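Local coordinates for protein iminosuccinate reductase (Paracoccus denitrificans, PDB 6RQA) that reduces iminosuccinate to L-aspartate with NADH, regenerating the amino donor for the first step of the beta-hydroxyaspartate cycle in glyoxylate assimilation, at residues 175-180 and 206-211; 108-113 and 318-323. All coordinates share one frame; numbering follows the deposited sequence.

Contact 1: residues 175-180 and 206-211. With NAD (nicotinamide-adenine-dinucleotide), chain C.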
loop_
_atom_site.group_PDB
_atom_site.type_symbol
_atom_site.label_atom_id
_atom_site.label_comp_id
_atom_site.label_asym_id
_atom_site.label_seq_id
_atom_site.Cartn_x
_atom_site.Cartn_y
_atom_site.Cartn_z
ATOM N N LYS A 175 -31.056 25.081 14.334
ATOM C CA LYS A 175 -30.074 25.674 15.227
ATOM C C LYS A 175 -28.865 24.754 15.306
ATOM O O LYS A 175 -28.982 23.537 15.138
ATOM C CB LYS A 175 -30.669 25.911 16.622
ATOM C CG LYS A 175 -29.776 26.684 17.576
ATOM C CD LYS A 175 -30.429 26.824 18.942
ATOM C CE LYS A 175 -29.534 27.590 19.900
ATOM N NZ LYS A 175 -30.158 27.731 21.245
ATOM N N VAL A 176 -27.698 25.348 15.550
ATOM C CA VAL A 176 -26.456 24.607 15.732
ATOM C C VAL A 176 -25.854 25.017 17.067
ATOM O O VAL A 176 -25.582 26.202 17.291
ATOM C CB VAL A 176 -25.455 24.860 14.591
ATOM C CG1 VAL A 176 -24.184 24.051 14.815
ATOM C CG2 VAL A 176 -26.078 24.521 13.245
ATOM N N ILE A 177 -25.652 24.046 17.953
ATOM C CA ILE A 177 -24.953 24.253 19.217
ATOM C C ILE A 177 -23.629 23.507 19.151
ATOM O O ILE A 177 -23.551 22.408 18.586
ATOM C CB ILE A 177 -25.795 23.793 20.424
ATOM C CG1 ILE A 177 -26.243 22.340 20.250
ATOM C CG2 ILE A 177 -26.996 24.709 20.617
ATOM C CD1 ILE A 177 -27.075 21.816 21.403
ATOM N N GLY A 178 -22.583 24.107 19.715
ATOM C CA GLY A 178 -21.251 23.556 19.596
ATOM C C GLY A 178 -20.509 23.580 20.916
ATOM O O GLY A 178 -20.799 24.376 21.812
ATOM N N TRP A 179 -19.536 22.678 21.017
ATOM C CA TRP A 179 -18.642 22.605 22.163
ATOM C C TRP A 179 -17.276 22.147 21.674
ATOM O O TRP A 179 -17.182 21.321 20.762
ATOM C CB TRP A 179 -19.174 21.647 23.236
ATOM C CG TRP A 179 -18.265 21.510 24.425
ATOM C CD1 TRP A 179 -18.285 22.263 25.564
ATOM C CD2 TRP A 179 -17.205 20.560 24.592
ATOM N NE1 TRP A 179 -17.303 21.842 26.427
ATOM C CE2 TRP A 179 -16.626 20.798 25.854
ATOM C CE3 TRP A 179 -16.689 19.532 23.796
ATOM C CZ2 TRP A 179 -15.557 20.046 26.339
ATOM C CZ3 TRP A 179 -15.628 18.787 24.280
ATOM C CH2 TRP A 179 -15.074 19.048 25.539
ATOM N N ASN A 180 -16.222 22.690 22.281
ATOM C CA ASN A 180 -14.861 22.374 21.886
ATOM C C ASN A 180 -13.982 22.313 23.129
ATOM O O ASN A 180 -14.149 23.133 24.045
ATOM C CB ASN A 180 -14.307 23.418 20.907
ATOM C CG ASN A 180 -13.100 22.919 20.138
ATOM O OD1 ASN A 180 -13.084 21.791 19.646
ATOM N ND2 ASN A 180 -12.079 23.760 20.033
ATOM N N ASP A 206 -23.297 19.266 28.844
ATOM C CA ASP A 206 -24.533 18.854 29.503
ATOM C C ASP A 206 -25.757 19.304 28.713
ATOM O O ASP A 206 -26.722 18.544 28.568
ATOM C CB ASP A 206 -24.579 19.396 30.933
ATOM C CG ASP A 206 -24.371 20.894 31.000
ATOM O OD1 ASP A 206 -23.476 21.402 30.295
ATOM O OD2 ASP A 206 -25.106 21.565 31.754
ATOM N N ARG A 207 -25.736 20.532 28.189
ATOM C CA ARG A 207 -26.844 21.007 27.368
ATOM C C ARG A 207 -26.821 20.407 25.969
ATOM O O ARG A 207 -27.883 20.188 25.379
ATOM C CB ARG A 207 -26.823 22.533 27.267
ATOM C CG ARG A 207 -27.397 23.270 28.464
ATOM C CD ARG A 207 -27.486 24.764 28.174
ATOM N NE ARG A 207 -28.261 25.034 26.964
ATOM C CZ ARG A 207 -28.272 26.200 26.325
ATOM N NH1 ARG A 207 -27.542 27.213 26.773
ATOM N NH2 ARG A 207 -29.008 26.352 25.231
ATOM N N LEU A 208 -25.631 20.145 25.423
ATOM C CA LEU A 208 -25.541 19.606 24.070
ATOM C C LEU A 208 -26.167 18.218 23.994
ATOM O O LEU A 208 -26.951 17.927 23.084
ATOM C CB LEU A 208 -24.080 19.577 23.615
ATOM C CG LEU A 208 -23.784 19.317 22.134
ATOM C CD1 LEU A 208 -22.527 20.059 21.708
ATOM C CD2 LEU A 208 -23.632 17.829 21.851
ATOM N N GLY A 209 -25.839 17.348 24.950
ATOM C CA GLY A 209 -26.408 16.013 24.962
ATOM C C GLY A 209 -27.911 15.984 25.152
ATOM O O GLY A 209 -28.562 15.023 24.729
ATOM N N ALA A 210 -28.480 17.019 25.771
ATOM C CA ALA A 210 -29.906 17.056 26.062
ATOM C C ALA A 210 -30.712 17.862 25.053
ATOM O O ALA A 210 -31.944 17.755 25.045
ATOM C CB ALA A 210 -30.146 17.624 27.465
ATOM N N GLU A 211 -30.061 18.662 24.209
ATOM C CA GLU A 211 -30.762 19.515 23.262
ATOM C C GLU A 211 -30.446 19.221 21.804
ATOM O O GLU A 211 -31.223 19.628 20.933
ATOM C CB GLU A 211 -30.453 20.995 23.541
ATOM C CG GLU A 211 -30.826 21.451 24.943
ATOM C CD GLU A 211 -30.463 22.900 25.202
ATOM O OE1 GLU A 211 -31.026 23.496 26.144
ATOM O OE2 GLU A 211 -29.615 23.444 24.462
HETATM P PA NAD C . -7.777 19.096 14.155
HETATM O O1A NAD C . -6.579 18.838 15.026
HETATM O O2A NAD C . -8.050 20.169 13.152
HETATM O O5B NAD C . -8.891 19.529 15.413
HETATM C C5B NAD C . -8.680 18.658 16.455
HETATM C C4B NAD C . -9.687 18.949 17.537
HETATM O O4B NAD C . -9.575 17.943 18.525
HETATM C C3B NAD C . -9.237 20.264 18.166
HETATM O O3B NAD C . -9.915 21.249 17.456
HETATM C C2B NAD C . -9.745 20.113 19.605
HETATM O O2B NAD C . -11.065 20.518 19.740
HETATM C C1B NAD C . -9.709 18.545 19.811
HETATM N N9A NAD C . -8.528 18.133 20.577
HETATM C C8A NAD C . -7.159 18.299 20.296
HETATM N N7A NAD C . -6.371 17.783 21.239
HETATM C C5A NAD C . -7.263 17.248 22.187
HETATM C C6A NAD C . -7.063 16.567 23.417
HETATM N N6A NAD C . -5.795 16.332 23.858
HETATM N N1A NAD C . -8.138 16.145 24.159
HETATM C C2A NAD C . -9.379 16.421 23.648
HETATM N N3A NAD C . -9.723 17.051 22.503
HETATM C C4A NAD C . -8.617 17.458 21.789
HETATM O O3 NAD C . -8.062 17.571 13.722
HETATM P PN NAD C . -8.982 17.395 12.442
HETATM O O1N NAD C . -10.256 18.190 12.298
HETATM O O2N NAD C . -7.951 17.043 11.430
HETATM O O5D NAD C . -9.695 15.767 12.580
HETATM C C5D NAD C . -9.905 15.549 13.908
HETATM C C4D NAD C . -10.123 14.071 14.115
HETATM O O4D NAD C . -10.820 13.549 12.962
HETATM C C3D NAD C . -8.717 13.402 14.137
HETATM O O3D NAD C . -8.703 12.593 15.259
HETATM C C2D NAD C . -8.706 12.574 12.838
HETATM O O2D NAD C . -8.125 11.321 12.968
HETATM C C1D NAD C . -10.225 12.320 12.692
HETATM N N1N NAD C . -10.540 11.974 11.249
HETATM C C2N NAD C . -11.446 10.971 11.061
HETATM C C3N NAD C . -11.789 10.594 9.763
HETATM C C7N NAD C . -12.788 9.491 9.649
HETATM O O7N NAD C . -13.162 9.065 8.562
HETATM N N7N NAD C . -13.270 8.975 10.827
HETATM C C4N NAD C . -11.201 11.243 8.677
HETATM C C5N NAD C . -10.280 12.260 8.899
HETATM C C6N NAD C . -9.945 12.630 10.207
#
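At the edge of the Arg207 guanidinium, near its plane, lies Lys175 NZ, 4.4 Å from Arg207 NH2; the Glu211 carboxylate carbon CD also lies in that plane, at the edge. The two cations converge on an acid from outside the pair, Glu201, which forms salt bridges with both. Glu211 OE2 receives Arg207 NH2 at 3.1 Å through its syn lone pair, OE2 itself lying 16° out of the guanidinium plane. This charged cluster borders a beta-alpha-beta crossover of the NAD-binding Rossmann domain. Strand 175-179 is the second of the nucleotide-binding unit, and helix 205-211 lies against it while carrying the chain from strand 200-202 towards strand 214-217; the axes of the two short segments come within 8.8 Å and run in broadly opposite directions, at 144°.

Further in, the contact is apolar. Ile177 places CG1 between its own N and carbonyl carbon (chi1 54°) and continues extended, which sends CD1 onto the helix backbone, 3.8 Å from Leu208 CA, with Glu211 CB beside it. Leu208 extends CD1 toward the C-terminal end of the strand and also touches Ile154 of strand 150-154.

One residue beyond the strand end, Asn180 meets the adenosine ribose of NAD. Its amide is held by Ala156 N at OD1 and by His182 O at ND2, which would limit its rotation near the 2'-hydroxyl O2B. Trp179 directs its indole away from the helix, leaving its CB to meet Leu208 CD1 at 4.0 Å.

Contact 2: residues 108-113 and 318-323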
loop_
_atom_site.group_PDB
_atom_site.type_symbol
_atom_site.label_atom_id
_atom_site.label_comp_id
_atom_site.label_asym_id
_atom_site.label_seq_id
_atom_site.Cartn_x
_atom_site.Cartn_y
_atom_site.Cartn_z
ATOM N N VAL A 108 -4.658 9.720 -3.724
ATOM C CA VAL A 108 -5.401 8.575 -4.236
ATOM C C VAL A 108 -4.821 8.182 -5.586
ATOM O O VAL A 108 -4.640 9.035 -6.466
ATOM C CB VAL A 108 -6.902 8.885 -4.354
ATOM C CG1 VAL A 108 -7.652 7.660 -4.863
ATOM C CG2 VAL A 108 -7.460 9.336 -3.015
ATOM N N PHE A 109 -4.522 6.896 -5.748
ATOM C CA PHE A 109 -4.053 6.345 -7.014
ATOM C C PHE A 109 -5.088 5.347 -7.509
ATOM O O PHE A 109 -5.366 4.351 -6.832
ATOM C CB PHE A 109 -2.689 5.672 -6.857
ATOM C CG PHE A 109 -1.645 6.550 -6.227
ATOM C CD1 PHE A 109 -1.080 7.598 -6.935
ATOM C CD2 PHE A 109 -1.218 6.317 -4.929
ATOM C CE1 PHE A 109 -0.114 8.404 -6.356
ATOM C CE2 PHE A 109 -0.253 7.119 -4.347
ATOM C CZ PHE A 109 0.300 8.163 -5.061
ATOM N N LEU A 110 -5.660 5.616 -8.678
ATOM C CA LEU A 110 -6.638 4.731 -9.291
ATOM C C LEU A 110 -5.963 3.861 -10.343
ATOM O O LEU A 110 -5.050 4.307 -11.044
ATOM C CB LEU A 110 -7.781 5.529 -9.923
ATOM C CG LEU A 110 -8.601 6.401 -8.969
ATOM C CD1 LEU A 110 -9.719 7.113 -9.712
ATOM C CD2 LEU A 110 -9.157 5.565 -7.830
ATOM N N PHE A 111 -6.415 2.614 -10.443
ATOM C CA PHE A 111 -5.871 1.654 -11.388
ATOM C C PHE A 111 -6.995 1.083 -12.237
ATOM O O PHE A 111 -8.141 0.978 -11.792
ATOM C CB PHE A 111 -5.127 0.516 -10.672
ATOM C CG PHE A 111 -3.786 0.915 -10.120
ATOM C CD1 PHE A 111 -3.693 1.753 -9.020
ATOM C CD2 PHE A 111 -2.618 0.444 -10.698
ATOM C CE1 PHE A 111 -2.460 2.118 -8.512
ATOM C CE2 PHE A 111 -1.383 0.804 -10.193
ATOM C CZ PHE A 111 -1.304 1.642 -9.099
ATOM N N ASP A 112 -6.656 0.719 -13.462
ATOM C CA ASP A 112 -7.622 0.102 -14.362
ATOM C C ASP A 112 -7.885 -1.331 -13.917
ATOM O O ASP A 112 -6.955 -2.148 -13.914
ATOM C CB ASP A 112 -7.092 0.136 -15.792
ATOM C CG ASP A 112 -8.154 -0.188 -16.823
ATOM O OD1 ASP A 112 -9.215 -0.731 -16.451
ATOM O OD2 ASP A 112 -7.921 0.097 -18.016
ATOM N N PRO A 113 -9.116 -1.685 -13.533
ATOM C CA PRO A 113 -9.371 -3.061 -13.076
ATOM C C PRO A 113 -9.299 -4.097 -14.184
ATOM O O PRO A 113 -9.200 -5.293 -13.880
ATOM C CB PRO A 113 -10.787 -2.983 -12.483
ATOM C CG PRO A 113 -11.080 -1.515 -12.327
ATOM C CD PRO A 113 -10.309 -0.834 -13.410
ATOM N N GLN A 318 -14.243 4.833 0.342
ATOM C CA GLN A 318 -14.753 6.200 0.364
ATOM C C GLN A 318 -13.834 7.140 -0.406
ATOM O O GLN A 318 -14.302 7.976 -1.187
ATOM C CB GLN A 318 -14.923 6.671 1.808
ATOM C CG GLN A 318 -16.003 5.928 2.575
ATOM C CD GLN A 318 -15.903 6.137 4.073
ATOM O OE1 GLN A 318 -14.852 6.516 4.588
ATOM N NE2 GLN A 318 -16.998 5.888 4.780
ATOM N N ASP A 319 -12.520 7.008 -0.203
ATOM C CA ASP A 319 -11.569 7.802 -0.973
ATOM C C ASP A 319 -11.622 7.444 -2.453
ATOM O O ASP A 319 -11.574 8.329 -3.315
ATOM C CB ASP A 319 -10.155 7.597 -0.427
ATOM C CG ASP A 319 -10.046 7.923 1.048
ATOM O OD1 ASP A 319 -10.372 9.066 1.433
ATOM O OD2 ASP A 319 -9.639 7.031 1.823
ATOM N N LEU A 320 -11.724 6.151 -2.766
ATOM C CA LEU A 320 -11.768 5.730 -4.163
ATOM C C LEU A 320 -13.012 6.259 -4.863
ATOM O O LEU A 320 -12.938 6.734 -6.002
ATOM C CB LEU A 320 -11.710 4.205 -4.255
ATOM C CG LEU A 320 -10.438 3.520 -3.751
ATOM C CD1 LEU A 320 -10.533 2.015 -3.938
ATOM C CD2 LEU A 320 -9.212 4.072 -4.460
ATOM N N ALA A 321 -14.166 6.191 -4.194
ATOM C CA ALA A 321 -15.409 6.625 -4.820
ATOM C C ALA A 321 -15.404 8.123 -5.091
ATOM O O ALA A 321 -15.846 8.568 -6.156
ATOM C CB ALA A 321 -16.601 6.249 -3.941
ATOM N N VAL A 322 -14.906 8.916 -4.142
ATOM C CA VAL A 322 -14.927 10.362 -4.321
ATOM C C VAL A 322 -13.838 10.805 -5.295
ATOM O O VAL A 322 -13.972 11.850 -5.943
ATOM C CB VAL A 322 -14.804 11.069 -2.958
ATOM C CG1 VAL A 322 -13.377 10.993 -2.429
ATOM C CG2 VAL A 322 -15.274 12.509 -3.056
ATOM N N ALA A 323 -12.765 10.024 -5.434
ATOM C CA ALA A 323 -11.711 10.378 -6.380
ATOM C C ALA A 323 -12.088 9.997 -7.805
ATOM O O ALA A 323 -11.756 10.719 -8.751
ATOM C CB ALA A 323 -10.394 9.714 -5.985
#
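The mixed beta sheet that forms the dimerisation domain, as in other ornithine cyclodeaminase/mu-crystallin proteins, has one face packed here by the C-terminal helix 316-333. The axes of strand segment 108-111 and helix segment 318-323 cross at 75°; the contact is made by carbon atoms, with no hydrogen bond between the segments. Val108 and Leu110, on the same face of the strand, meet Asp319, Leu320 and Ala323, which fall within about one helical turn.

Ala323 and Val108 are the closest pair of CA atoms across the contact, and the alanine CB sits 3.6 Å from Val108 CG1 and 3.9 Å from Val108 CB. With CG1 anti to the backbone N (chi1 -179°), the valine directs that methyl between Ala323 and Leu320, while CG2 faces the CB of Asp319 at 4.1 Å. Beyond this methylene the Asp319 carboxylate turns to other partners, forming salt bridges through OD1 with Arg131, an NAD-binding residue, and with Lys88, probably the proton donor/acceptor. The helix thus brings an acid to the edge of the active site while its neighbours pack on the sheet.

On the other face of the strand, Phe109 stacks on Phe109 of the second subunit. Back under the helix, the side chains of Leu110 and Leu320 lie alongside each other, pointing opposite ways, with Leu110 CD2 3.7 Å from Leu320 CD2.

In the fold
From the N terminus the chain lays down strand 22-25 and then, from 55-64 to 118-123, most of the mixed sheet, including the first segment of contact 2. Helix 125-143 leads into the parallel Rossmann sheet. There contact 1 closes a short loop of 25 residues, tying the second strand to the helix after strand 200-202. The chain completes that sheet and returns from strand 307-311 into helix 316-333, where contact 2 closes a loop of 204 residues. Contact 1 is therefore nested within contact 2. Their centres are 36 Å apart, on opposite sides of the chain's centre: one knits the nucleotide-binding domain internally, the other brings the returning chain back to the dimerisation sheet.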